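Local structure of carbohydrate deacetylase Agd3 (6NWZ) at residues Gly43-Gly48 and Gln467-Trp472; Val488-Ala493 and Glu599-Arg604; Asn499-Ala504 and Asn549-Asp554; Val555-Val560 and Thr564-Ile569; Ser615-Val618 and Ile623-Val626. The protein probably removes acetyl groups from galactosaminogalactan, an exopolysaccharide of Aspergillus fumigatus, and is a zinc-binding carbohydrate de-N-acetylase required for biofilm formation. All coordinates share one frame; numbering follows the deposited sequence.

Contact 1. Residues Gly43-Gly48 and Gln467-Trp472; sequences GLNAYG and QQNAMW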
# COMPACT_ATOMS: atom_id res chain seq x y z
N GLY A 43 -4.28 -1.69 11.24
CA GLY A 43 -4.90 -2.70 10.39
C GLY A 43 -6.37 -2.43 10.15
O GLY A 43 -6.86 -2.57 9.02
N LEU A 44 -7.10 -2.05 11.20
CA LEU A 44 -8.50 -1.69 11.02
C LEU A 44 -8.65 -0.48 10.11
O LEU A 44 -9.55 -0.43 9.26
CB LEU A 44 -9.15 -1.43 12.38
CG LEU A 44 -9.12 -2.59 13.38
CD1 LEU A 44 -9.57 -2.11 14.74
CD2 LEU A 44 -10.00 -3.73 12.90
N ASN A 45 -7.75 0.51 10.26
CA ASN A 45 -7.79 1.69 9.40
C ASN A 45 -7.52 1.32 7.95
O ASN A 45 -8.13 1.89 7.03
CB ASN A 45 -6.78 2.73 9.89
CG ASN A 45 -6.83 4.03 9.10
OD1 ASN A 45 -7.90 4.47 8.68
ND2 ASN A 45 -5.67 4.65 8.90
N ALA A 46 -6.60 0.38 7.72
CA ALA A 46 -6.29 -0.03 6.36
C ALA A 46 -7.50 -0.68 5.69
O ALA A 46 -7.79 -0.41 4.52
CB ALA A 46 -5.10 -0.99 6.36
N TYR A 47 -8.21 -1.54 6.43
CA TYR A 47 -9.43 -2.13 5.90
C TYR A 47 -10.55 -1.11 5.77
O TYR A 47 -11.44 -1.27 4.94
CB TYR A 47 -9.90 -3.27 6.80
CG TYR A 47 -9.20 -4.59 6.58
CD1 TYR A 47 -7.90 -4.79 7.02
CD2 TYR A 47 -9.85 -5.65 5.95
CE1 TYR A 47 -7.26 -6.00 6.83
CE2 TYR A 47 -9.22 -6.86 5.76
CZ TYR A 47 -7.92 -7.03 6.20
OH TYR A 47 -7.29 -8.24 6.02
N GLY A 48 -10.51 -0.05 6.58
CA GLY A 48 -11.62 0.88 6.67
C GLY A 48 -12.66 0.51 7.70
O GLY A 48 -13.78 1.02 7.64
N GLN A 467 -0.83 14.02 7.06
CA GLN A 467 -0.46 13.92 8.47
C GLN A 467 -1.62 13.51 9.36
O GLN A 467 -1.47 13.50 10.59
CB GLN A 467 0.14 15.24 8.95
CG GLN A 467 1.45 15.60 8.28
CD GLN A 467 2.48 14.49 8.40
OE1 GLN A 467 3.12 14.12 7.41
NE2 GLN A 467 2.64 13.96 9.60
N GLN A 468 -2.78 13.18 8.79
CA GLN A 468 -3.93 12.76 9.57
C GLN A 468 -4.30 11.29 9.38
O GLN A 468 -4.93 10.71 10.26
CB GLN A 468 -5.16 13.62 9.25
CG GLN A 468 -4.90 14.81 8.32
CD GLN A 468 -4.02 15.88 8.95
OE1 GLN A 468 -3.93 15.98 10.18
NE2 GLN A 468 -3.37 16.68 8.12
N ASN A 469 -3.93 10.69 8.25
CA ASN A 469 -4.26 9.30 7.96
C ASN A 469 -3.41 8.86 6.78
O ASN A 469 -3.43 9.50 5.72
CB ASN A 469 -5.75 9.14 7.64
CG ASN A 469 -6.17 7.68 7.55
OD1 ASN A 469 -5.41 6.81 7.11
ND2 ASN A 469 -7.39 7.40 7.98
N ALA A 470 -2.67 7.76 6.96
CA ALA A 470 -1.77 7.30 5.91
C ALA A 470 -2.53 6.90 4.65
O ALA A 470 -1.98 6.96 3.55
CB ALA A 470 -0.95 6.12 6.42
N MET A 471 -3.80 6.51 4.80
CA MET A 471 -4.61 6.08 3.67
C MET A 471 -5.11 7.24 2.82
O MET A 471 -5.80 7.00 1.83
CB MET A 471 -5.81 5.26 4.17
CG MET A 471 -5.42 4.07 5.05
SD MET A 471 -4.61 2.72 4.15
CE MET A 471 -3.49 2.12 5.41
N TRP A 472 -4.76 8.49 3.19
CA TRP A 472 -5.24 9.67 2.50
C TRP A 472 -4.13 10.34 1.70
O TRP A 472 -2.95 10.26 2.07
CB TRP A 472 -5.82 10.70 3.48
CG TRP A 472 -7.00 10.22 4.26
CD1 TRP A 472 -7.71 9.08 4.06
CD2 TRP A 472 -7.59 10.87 5.39
NE1 TRP A 472 -8.72 8.98 4.99
CE2 TRP A 472 -8.67 10.07 5.82
CE3 TRP A 472 -7.33 12.06 6.08
CZ2 TRP A 472 -9.47 10.41 6.90
CZ3 TRP A 472 -8.12 12.40 7.15
CH2 TRP A 472 -9.18 11.58 7.55
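Asn45 and Asn469 join through their amides in a two-bond pair. Asn45 ND2 gives to Asn469 OD1 at 2.8 Å, nearly straight, and Asn469 ND2 returns a bond to Asn45 OD1 at 3.1 Å. The side chains come from opposite directions, yet the amide planes are turned 49° apart, so the pair is twisted rather than flat: Asn469 OD1 lies close to the plane of the Asn45 amide, whereas Asn45 ND2 stands well above the carbonyl plane of Asn469. On the other face of that plane Met471 N reaches the same oxygen at 2.8 Å. This second bond makes an Asx turn, laid over a type I turn from Asn469 to Trp472, and it fixes the Asn469 amide from its own backbone while the other face receives Asn45.

The apolar part is small. Met471, bent at its second torsion (chi2 -70°), brings CE to 3.6 Å from Ala46 CB, while its CG passes beside Asn45 ND2.

The contact joins the end of helix 34-47, in the CBM87 family region, to a loop of the deacetylase region. Arg604 of helix 594-607 bonds to Asn45 O and touches both Asn469 and Met471, and Leu44 packs on strand 22-31.

Contact 2. Residues Val488-Ala493 and Glu599-Arg604; sequences VNPRWA and ENFLAR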
# COMPACT_ATOMS: atom_id res chain seq x y z
N VAL A 488 -1.76 15.33 -3.96
CA VAL A 488 -0.47 14.66 -4.00
C VAL A 488 -0.66 13.25 -3.47
O VAL A 488 -0.86 13.04 -2.26
CB VAL A 488 0.60 15.42 -3.20
CG1 VAL A 488 1.93 14.68 -3.24
CG2 VAL A 488 0.75 16.83 -3.73
N ASN A 489 -0.59 12.26 -4.36
CA ASN A 489 -0.72 10.87 -3.94
C ASN A 489 0.64 10.31 -3.55
O ASN A 489 1.65 10.62 -4.20
CB ASN A 489 -1.32 10.02 -5.06
CG ASN A 489 -2.63 10.58 -5.58
OD1 ASN A 489 -3.68 10.43 -4.94
ND2 ASN A 489 -2.59 11.22 -6.74
N PRO A 490 0.70 9.49 -2.51
CA PRO A 490 1.99 8.97 -2.04
C PRO A 490 2.61 7.99 -3.02
O PRO A 490 1.93 7.37 -3.85
CB PRO A 490 1.63 8.28 -0.72
CG PRO A 490 0.18 7.95 -0.84
CD PRO A 490 -0.42 9.07 -1.65
N ARG A 491 3.93 7.85 -2.92
CA ARG A 491 4.70 6.92 -3.73
C ARG A 491 5.95 6.50 -2.98
O ARG A 491 6.63 7.34 -2.38
CB ARG A 491 5.10 7.52 -5.09
CG ARG A 491 5.72 6.51 -6.06
CD ARG A 491 5.80 7.04 -7.50
NE ARG A 491 6.89 8.00 -7.68
CZ ARG A 491 7.33 8.42 -8.86
NH1 ARG A 491 8.33 9.29 -8.92
NH2 ARG A 491 6.79 7.96 -9.99
N TRP A 492 6.25 5.21 -3.03
CA TRP A 492 7.42 4.65 -2.37
C TRP A 492 8.65 4.74 -3.26
O TRP A 492 8.58 4.62 -4.49
CB TRP A 492 7.17 3.19 -2.00
CG TRP A 492 6.05 2.98 -1.01
CD1 TRP A 492 4.88 2.32 -1.22
CD2 TRP A 492 6.02 3.45 0.34
NE1 TRP A 492 4.11 2.34 -0.08
CE2 TRP A 492 4.79 3.02 0.89
CE3 TRP A 492 6.90 4.17 1.15
CZ2 TRP A 492 4.42 3.31 2.21
CZ3 TRP A 492 6.54 4.45 2.45
CH2 TRP A 492 5.31 4.02 2.97
N ALA A 493 9.80 4.94 -2.62
CA ALA A 493 11.10 4.85 -3.27
C ALA A 493 11.75 3.52 -2.92
O ALA A 493 11.49 2.94 -1.87
CB ALA A 493 12.01 6.01 -2.86
N GLU A 599 -8.07 8.57 -8.06
CA GLU A 599 -9.50 8.56 -7.79
C GLU A 599 -9.82 7.79 -6.52
O GLU A 599 -10.58 8.27 -5.66
CB GLU A 599 -10.25 7.97 -8.99
CG GLU A 599 -11.73 7.69 -8.76
CD GLU A 599 -12.55 8.96 -8.61
OE1 GLU A 599 -12.03 10.05 -8.92
OE2 GLU A 599 -13.72 8.85 -8.17
N ASN A 600 -9.27 6.59 -6.37
CA ASN A 600 -9.55 5.78 -5.18
C ASN A 600 -9.00 6.44 -3.92
O ASN A 600 -9.61 6.33 -2.85
CB ASN A 600 -8.98 4.37 -5.34
CG ASN A 600 -9.58 3.64 -6.52
OD1 ASN A 600 -10.52 4.12 -7.16
ND2 ASN A 600 -9.04 2.46 -6.81
N PHE A 601 -7.85 7.11 -4.02
CA PHE A 601 -7.33 7.85 -2.87
C PHE A 601 -8.28 8.97 -2.47
O PHE A 601 -8.46 9.25 -1.28
CB PHE A 601 -5.94 8.41 -3.19
CG PHE A 601 -4.81 7.56 -2.68
CD1 PHE A 601 -4.56 7.46 -1.33
CD2 PHE A 601 -3.99 6.88 -3.57
CE1 PHE A 601 -3.51 6.68 -0.86
CE2 PHE A 601 -2.94 6.10 -3.11
CZ PHE A 601 -2.70 6.00 -1.75
N LEU A 602 -8.90 9.62 -3.45
CA LEU A 602 -9.87 10.67 -3.14
C LEU A 602 -11.15 10.08 -2.56
O LEU A 602 -11.68 10.60 -1.56
CB LEU A 602 -10.18 11.48 -4.40
CG LEU A 602 -11.01 12.74 -4.17
CD1 LEU A 602 -10.23 13.77 -3.36
CD2 LEU A 602 -11.43 13.32 -5.50
N ALA A 603 -11.65 9.00 -3.15
CA ALA A 603 -12.87 8.38 -2.65
C ALA A 603 -12.67 7.82 -1.24
O ALA A 603 -13.56 7.93 -0.39
CB ALA A 603 -13.34 7.28 -3.60
N ARG A 604 -11.51 7.21 -0.99
CA ARG A 604 -11.21 6.75 0.37
C ARG A 604 -11.24 7.91 1.35
O ARG A 604 -11.83 7.81 2.43
CB ARG A 604 -9.84 6.06 0.40
CG ARG A 604 -9.30 5.83 1.80
CD ARG A 604 -10.16 4.85 2.57
NE ARG A 604 -9.99 4.96 4.01
CZ ARG A 604 -9.34 4.08 4.76
NH1 ARG A 604 -8.79 3.00 4.21
NH2 ARG A 604 -9.24 4.27 6.07
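Pro490 and Phe601 approach from opposite directions, and the proline meets the phenyl ring with its CD over one face, offset toward the rim. Pro490 CD is 4.1 Å from the centroid of the Phe601 ring and 21° off its normal, a CH-pi contact. Beside it Pro490 CG touches Phe601 CZ at 3.6 Å, so the proline sits over the far end of the ring, the end that Phe601 pushes out from its helix.

Asn489 handles the near end. Its side chain slides past Phe601 in the opposite sense, with the amide plane turned 40° from the ring, and Asn489 OD1 lies 3.5 Å from Phe601 CB. With CG set anti to its own carbonyl carbon (chi1 -54°), the amide comes alongside the root of the phenylalanine. No hydrogen bond crosses here; the firm polar partner of Asn489 is Cys455 O, which takes its ND2.

Strand 487-492 runs parallel to strands 454-456 and 542-546 in the mixed sheet of the deacetylase region, consistent with the alternating strand-helix barrel of polysaccharide deacetylases, and helix 594-607 packs against it through this ring. All three touching residues are buried. Farther along the strand, Arg491 forms a salt bridge to the zinc ligand Asp255, and Trp492 stacks on His534, another zinc ligand.

Contact 3. Residues Asn499-Ala504 and Asn549-Asp554; sequences NCDTPA and NLRNAD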
# COMPACT_ATOMS: atom_id res chain seq x y z
N ASN A 499 19.52 6.30 -11.32
CA ASN A 499 20.65 6.45 -12.23
C ASN A 499 21.46 5.16 -12.32
O ASN A 499 22.69 5.18 -12.46
CB ASN A 499 21.54 7.62 -11.80
CG ASN A 499 22.02 7.49 -10.36
OD1 ASN A 499 21.44 6.77 -9.56
ND2 ASN A 499 23.10 8.20 -10.04
N CYS A 500 20.78 4.02 -12.25
CA CYS A 500 21.43 2.72 -12.28
C CYS A 500 20.77 1.81 -13.30
O CYS A 500 19.55 1.82 -13.46
CB CYS A 500 21.41 2.07 -10.91
SG CYS A 500 22.78 2.60 -9.88
N ASP A 501 21.60 1.01 -13.98
CA ASP A 501 21.13 0.09 -15.01
C ASP A 501 21.63 -1.34 -14.83
O ASP A 501 21.29 -2.19 -15.65
CB ASP A 501 21.56 0.61 -16.40
CG ASP A 501 23.06 0.73 -16.54
OD1 ASP A 501 23.75 0.82 -15.51
OD2 ASP A 501 23.56 0.75 -17.69
N THR A 502 22.41 -1.62 -13.80
CA THR A 502 22.95 -2.95 -13.54
C THR A 502 22.84 -3.24 -12.06
O THR A 502 22.74 -2.32 -11.24
CB THR A 502 24.41 -3.07 -13.98
OG1 THR A 502 25.22 -2.17 -13.20
CG2 THR A 502 24.57 -2.75 -15.46
N PRO A 503 22.87 -4.52 -11.67
CA PRO A 503 22.95 -4.84 -10.23
C PRO A 503 24.16 -4.22 -9.55
O PRO A 503 24.04 -3.71 -8.43
CB PRO A 503 23.00 -6.37 -10.21
CG PRO A 503 22.31 -6.78 -11.47
CD PRO A 503 22.68 -5.74 -12.49
N ALA A 504 25.32 -4.25 -10.21
CA ALA A 504 26.53 -3.66 -9.64
C ALA A 504 26.32 -2.18 -9.32
O ALA A 504 26.80 -1.70 -8.28
CB ALA A 504 27.70 -3.82 -10.60
N ASN A 549 16.45 1.52 -15.33
CA ASN A 549 16.28 0.28 -14.58
C ASN A 549 15.75 -0.87 -15.44
O ASN A 549 15.76 -2.01 -14.98
CB ASN A 549 15.34 0.48 -13.39
CG ASN A 549 15.77 1.63 -12.49
OD1 ASN A 549 14.93 2.25 -11.83
ND2 ASN A 549 17.06 1.90 -12.45
N LEU A 550 15.28 -0.59 -16.65
CA LEU A 550 14.70 -1.63 -17.50
C LEU A 550 15.73 -2.30 -18.40
O LEU A 550 15.35 -3.15 -19.22
CB LEU A 550 13.58 -1.04 -18.36
CG LEU A 550 12.44 -0.27 -17.68
CD1 LEU A 550 11.30 -0.03 -18.65
CD2 LEU A 550 11.93 -1.00 -16.45
N ARG A 551 17.01 -1.96 -18.26
CA ARG A 551 18.04 -2.53 -19.12
C ARG A 551 18.12 -4.03 -18.91
O ARG A 551 18.41 -4.51 -17.81
CB ARG A 551 19.39 -1.89 -18.83
CG ARG A 551 20.44 -2.24 -19.87
CD ARG A 551 21.85 -2.09 -19.32
NE ARG A 551 22.85 -2.23 -20.38
CZ ARG A 551 23.69 -1.27 -20.74
NH1 ARG A 551 23.68 -0.10 -20.11
NH2 ARG A 551 24.56 -1.48 -21.72
N ASN A 552 17.85 -4.79 -19.97
CA ASN A 552 17.86 -6.25 -19.91
C ASN A 552 18.40 -6.92 -21.17
O ASN A 552 18.98 -8.01 -21.05
CB ASN A 552 16.43 -6.77 -19.65
CG ASN A 552 15.51 -6.58 -20.84
OD1 ASN A 552 15.36 -7.47 -21.68
ND2 ASN A 552 14.87 -5.41 -20.91
N ALA A 553 18.25 -6.33 -22.35
CA ALA A 553 18.57 -7.03 -23.59
C ALA A 553 20.03 -7.45 -23.66
O ALA A 553 20.35 -8.46 -24.29
CB ALA A 553 18.21 -6.17 -24.80
N ASP A 554 20.92 -6.70 -23.01
CA ASP A 554 22.36 -6.92 -23.16
C ASP A 554 23.06 -7.06 -21.82
O ASP A 554 24.26 -6.79 -21.72
CB ASP A 554 22.99 -5.78 -23.96
CG ASP A 554 22.79 -4.41 -23.30
OD1 ASP A 554 21.64 -4.04 -22.99
OD2 ASP A 554 23.80 -3.71 -23.09
O HOH W 1 19.25 -3.97 -15.49
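Asn549 ND2 is held by two backbone carbonyls of one loop: it gives a weak, bent bond to Cys500 O at 2.7 Å, and it also bonds to Tyr497 O. The other end of the amide is fixed as well, since Asn549 OD1 accepts from His546 N. Both ends being engaged, the rotation of the amide is settled, and it ties the loop ahead of helix 503-513 to the backbone of a zinc-binding histidine.

Asp501 and Arg551 lie side by side and point the same way. Asp501 OD2 sits 2.6 Å from Arg551 NH1 at the edge of the guanidinium, near its plane; the carboxylate is turned 65° from that plane and the hydrogen bond within this salt bridge is weak. Asp554 meets the guanidinium more squarely: Asp554 OD2 uses its syn lone pair to take Arg551 NH2 at 2.7 Å, in plane. The arginine is extended from CG to NE, with CG anti to the backbone nitrogen (chi1 -169°), which carries its head out between the two acids. Nearer the main chain, a water donates to Asp501 O and Arg551 O, bridging the segments.

Cys500 is itself held by a disulfide to Cys505, whose backbone N is capped by Thr502 OG1 at the start of helix 503-513. Phe271 touches both Asp501 and Arg551. One guanidinium serving two carboxylates in a salt-bridge network probably keeps all three side chains ionised and limits the freedom of the arginine to turn.

Contact 4. Residues Val555-Val560 and Thr564-Ile569; sequences VTPITV and TAKYSI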
# COMPACT_ATOMS: atom_id res chain seq x y z
N VAL A 555 22.36 -7.48 -20.77
CA VAL A 555 22.93 -7.54 -19.44
C VAL A 555 23.41 -8.96 -19.17
O VAL A 555 22.99 -9.93 -19.81
CB VAL A 555 21.94 -7.07 -18.35
CG1 VAL A 555 21.30 -5.75 -18.74
CG2 VAL A 555 20.88 -8.13 -18.07
N THR A 556 24.32 -9.08 -18.22
CA THR A 556 24.77 -10.39 -17.77
C THR A 556 23.63 -11.09 -17.05
O THR A 556 22.99 -10.48 -16.18
CB THR A 556 25.98 -10.26 -16.85
OG1 THR A 556 27.13 -9.85 -17.60
CG2 THR A 556 26.26 -11.58 -16.16
N PRO A 557 23.33 -12.34 -17.39
CA PRO A 557 22.24 -13.05 -16.70
C PRO A 557 22.49 -13.14 -15.21
O PRO A 557 23.62 -13.30 -14.76
CB PRO A 557 22.25 -14.43 -17.36
CG PRO A 557 22.84 -14.19 -18.70
CD PRO A 557 23.88 -13.13 -18.50
N ILE A 558 21.41 -13.01 -14.44
CA ILE A 558 21.44 -13.20 -13.00
C ILE A 558 20.37 -14.22 -12.64
O ILE A 558 19.55 -14.62 -13.47
CB ILE A 558 21.21 -11.88 -12.23
CG1 ILE A 558 19.82 -11.33 -12.50
CG2 ILE A 558 22.28 -10.87 -12.61
CD1 ILE A 558 19.49 -10.08 -11.72
N THR A 559 20.38 -14.64 -11.37
CA THR A 559 19.43 -15.62 -10.87
C THR A 559 18.57 -15.00 -9.78
O THR A 559 19.10 -14.42 -8.82
CB THR A 559 20.15 -16.86 -10.33
OG1 THR A 559 20.96 -17.43 -11.36
CG2 THR A 559 19.14 -17.88 -9.86
N VAL A 560 17.26 -15.13 -9.93
CA VAL A 560 16.28 -14.62 -8.97
C VAL A 560 15.40 -15.79 -8.55
O VAL A 560 14.69 -16.37 -9.38
CB VAL A 560 15.43 -13.48 -9.55
CG1 VAL A 560 14.42 -13.00 -8.53
CG2 VAL A 560 16.31 -12.33 -10.01
N THR A 564 17.33 -18.49 -13.57
CA THR A 564 18.37 -17.69 -14.19
C THR A 564 17.86 -17.12 -15.51
O THR A 564 17.38 -17.86 -16.37
CB THR A 564 19.63 -18.53 -14.44
OG1 THR A 564 20.15 -19.01 -13.20
CG2 THR A 564 20.68 -17.69 -15.13
N ALA A 565 17.99 -15.80 -15.66
CA ALA A 565 17.49 -15.11 -16.83
C ALA A 565 18.18 -13.76 -16.94
O ALA A 565 18.87 -13.31 -16.01
CB ALA A 565 15.97 -14.93 -16.77
N LYS A 566 17.98 -13.10 -18.08
CA LYS A 566 18.50 -11.75 -18.30
C LYS A 566 17.55 -10.71 -17.71
O LYS A 566 17.01 -9.84 -18.39
CB LYS A 566 18.74 -11.52 -19.79
CG LYS A 566 19.91 -12.31 -20.34
CD LYS A 566 19.87 -12.40 -21.86
CE LYS A 566 19.84 -11.03 -22.49
NZ LYS A 566 19.66 -11.12 -23.96
N TYR A 567 17.37 -10.80 -16.39
CA TYR A 567 16.51 -9.88 -15.67
C TYR A 567 17.13 -8.49 -15.58
O TYR A 567 18.31 -8.34 -15.26
CB TYR A 567 16.26 -10.39 -14.25
CG TYR A 567 15.34 -11.59 -14.13
CD1 TYR A 567 14.01 -11.51 -14.51
CD2 TYR A 567 15.81 -12.79 -13.60
CE1 TYR A 567 13.17 -12.60 -14.38
CE2 TYR A 567 14.97 -13.88 -13.47
CZ TYR A 567 13.65 -13.78 -13.87
OH TYR A 567 12.81 -14.87 -13.74
N SER A 568 16.32 -7.47 -15.84
CA SER A 568 16.70 -6.11 -15.46
C SER A 568 16.58 -5.96 -13.94
O SER A 568 15.97 -6.79 -13.25
CB SER A 568 15.81 -5.08 -16.15
OG SER A 568 14.48 -5.15 -15.65
N ILE A 569 17.19 -4.90 -13.41
CA ILE A 569 17.08 -4.65 -11.98
C ILE A 569 15.63 -4.35 -11.60
O ILE A 569 15.19 -4.65 -10.48
CB ILE A 569 18.03 -3.53 -11.53
CG1 ILE A 569 17.79 -2.25 -12.33
CG2 ILE A 569 19.47 -3.97 -11.64
CD1 ILE A 569 18.71 -1.12 -11.94
O HOH W 2 12.40 -15.50 -10.61
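Ile558 and Ala565 exchange the two backbone bonds of a hydrogen-bonded antiparallel pair: Ala565 N to Ile558 O at 2.9 Å, almost straight, and Ile558 N to Ala565 O at 3.0 Å. Next to them, Thr559 and Thr564 form a non-hydrogen-bonded pair whose side chains lie on one face, and their OG1 atoms share a hydrogen bond of 2.6 Å. In both threonines OG1 is anti to the carbonyl carbon (chi1 -58° and -62°), the setting that turns the hydroxyls toward each other.

Tyr567 packs on the side of Ile558 and Ala565. Its CB meets Ile558 CG1 at 4.1 Å, and farther out Val560 CG2 comes obliquely to Tyr567 CD2 at 3.7 Å. Ala565 CB lies over one face of the ring, toward its rim, and a water links Val560 O with Tyr567 OH. Pro557 and Lys566, both exposed, lie side by side and point the same way, Pro557 CG to Lys566 CG at 3.8 Å.

An inverse gamma turn centred on Lys566 bends the chain just after strand 563-565, consistent with Tyr567 folding back against Ile558 and Val560. Val555 CG2 then rests near Tyr567 O. The two-stranded hairpin sits at the head of helix 569-584, for which Ser568 is the N-cap: Val560 packs on Ala572, Glu575 and Thr576 of that helix, Tyr567 on Glu575, and Ile558 on Phe520 of helix 520-536.

Contact 5. Residues Ser615-Val618 and Ile623-Val626; sequences SYAV and ITAV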
# COMPACT_ATOMS: atom_id res chain seq x y z
N SER A 615 -24.11 -2.44 11.07
CA SER A 615 -24.70 -3.17 12.18
C SER A 615 -25.31 -4.45 11.63
O SER A 615 -25.73 -4.50 10.47
CB SER A 615 -25.77 -2.34 12.90
OG SER A 615 -26.81 -1.98 12.01
N TYR A 616 -25.33 -5.49 12.45
CA TYR A 616 -25.88 -6.77 12.03
C TYR A 616 -26.91 -7.26 13.05
O TYR A 616 -26.73 -7.10 14.26
CB TYR A 616 -24.78 -7.82 11.83
CG TYR A 616 -23.94 -8.12 13.05
CD1 TYR A 616 -24.29 -9.13 13.94
CD2 TYR A 616 -22.77 -7.41 13.31
CE1 TYR A 616 -23.52 -9.42 15.05
CE2 TYR A 616 -21.99 -7.70 14.42
CZ TYR A 616 -22.37 -8.71 15.28
OH TYR A 616 -21.60 -8.99 16.39
N ALA A 617 -27.99 -7.84 12.53
CA ALA A 617 -29.05 -8.39 13.37
C ALA A 617 -28.81 -9.88 13.59
O ALA A 617 -28.40 -10.60 12.68
CB ALA A 617 -30.41 -8.17 12.72
N VAL A 618 -29.08 -10.32 14.82
CA VAL A 618 -28.88 -11.71 15.22
C VAL A 618 -30.24 -12.31 15.57
O VAL A 618 -31.01 -11.70 16.32
CB VAL A 618 -27.91 -11.82 16.41
CG1 VAL A 618 -27.64 -13.29 16.73
CG2 VAL A 618 -26.62 -11.08 16.11
N ILE A 623 -26.27 -14.78 12.65
CA ILE A 623 -26.31 -13.48 11.98
C ILE A 623 -27.09 -13.63 10.68
O ILE A 623 -26.75 -14.47 9.84
CB ILE A 623 -24.89 -12.95 11.72
CG1 ILE A 623 -24.18 -12.67 13.05
CG2 ILE A 623 -24.94 -11.69 10.87
CD1 ILE A 623 -22.77 -12.19 12.88
N THR A 624 -28.13 -12.82 10.51
CA THR A 624 -29.03 -12.97 9.38
C THR A 624 -29.05 -11.78 8.42
O THR A 624 -29.47 -11.95 7.27
CB THR A 624 -30.47 -13.22 9.86
OG1 THR A 624 -30.90 -12.13 10.68
CG2 THR A 624 -30.53 -14.51 10.66
N ALA A 625 -28.62 -10.60 8.85
CA ALA A 625 -28.70 -9.41 8.01
C ALA A 625 -27.75 -8.35 8.52
O ALA A 625 -27.26 -8.42 9.65
CB ALA A 625 -30.13 -8.86 7.95
N VAL A 626 -27.49 -7.35 7.67
CA VAL A 626 -26.66 -6.20 8.01
C VAL A 626 -27.34 -4.94 7.48
O VAL A 626 -28.14 -4.98 6.55
CB VAL A 626 -25.23 -6.31 7.44
CG1 VAL A 626 -24.47 -7.43 8.11
CG2 VAL A 626 -25.27 -6.52 5.94
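Strands 613-618 and 622-629 form a beta hairpin in the C-terminal region, and across it Tyr616 faces Val626 and Val618 faces Ile623, both as non-hydrogen-bonded antiparallel pairs. Between these pairs Ala617 stands against two residues, Thr624 and Ala625, which makes a beta bulge. Thr624 N reaches Ala617 O at 3.1 Å and almost straight, while Ala617 N gives to Ala625 O at 3.0 Å from above the carbonyl plane.

The extra residue leaves Tyr616, Val618, Ile623 and Val626 on one face of the sheet. Tyr616, with CG lodged between its N and carbonyl carbon (chi1 60°), lies across Ile623, whose CD1 comes to 3.6 Å from Tyr616 CD1. At the root of the side chain, Tyr616 CB meets Val626 CG1 at 3.8 Å, and Val618 CG2 adds a looser touch on Ile623 CG1 at 4.2 Å.

Strand 22-31 pairs with 613-618, Tyr616 bonding through its backbone to Val23, and strand 674-683 pairs with 622-629; Ile623 also touches the zinc ligand Leu684. The hydrogen bonds between the two segments thus run from backbone to backbone, while the packing of Tyr616 and Val618 on Ile623, and of Tyr616 on Val626, is apolar, giving a greasy layer beside the C-terminal zinc site.

Contacts 1 and 2 are continuous: their centres lie 12 Å apart, and Arg604 of contact 2 reaches contact 1, while Met471 O packs 3.4 Å from Phe601 CD1. Contacts 3 and 4 form a second cluster, centres 10 Å apart, joined by a probable hydrogen bond of 2.8 Å from Lys566 NZ to Ala553 O; both fall within the chain loop that contact 2 closes. Contact 5 lies across the molecule, about 55 Å from contact 3 between centres. The Asn549 side chain is about 9 Å from a bound zinc ion, and that of Pro490 about 11 Å from a bound zinc ion. Ile623, about 10 Å from a zinc ion, neighbours the Glu210-Leu684 site, far from contact 3.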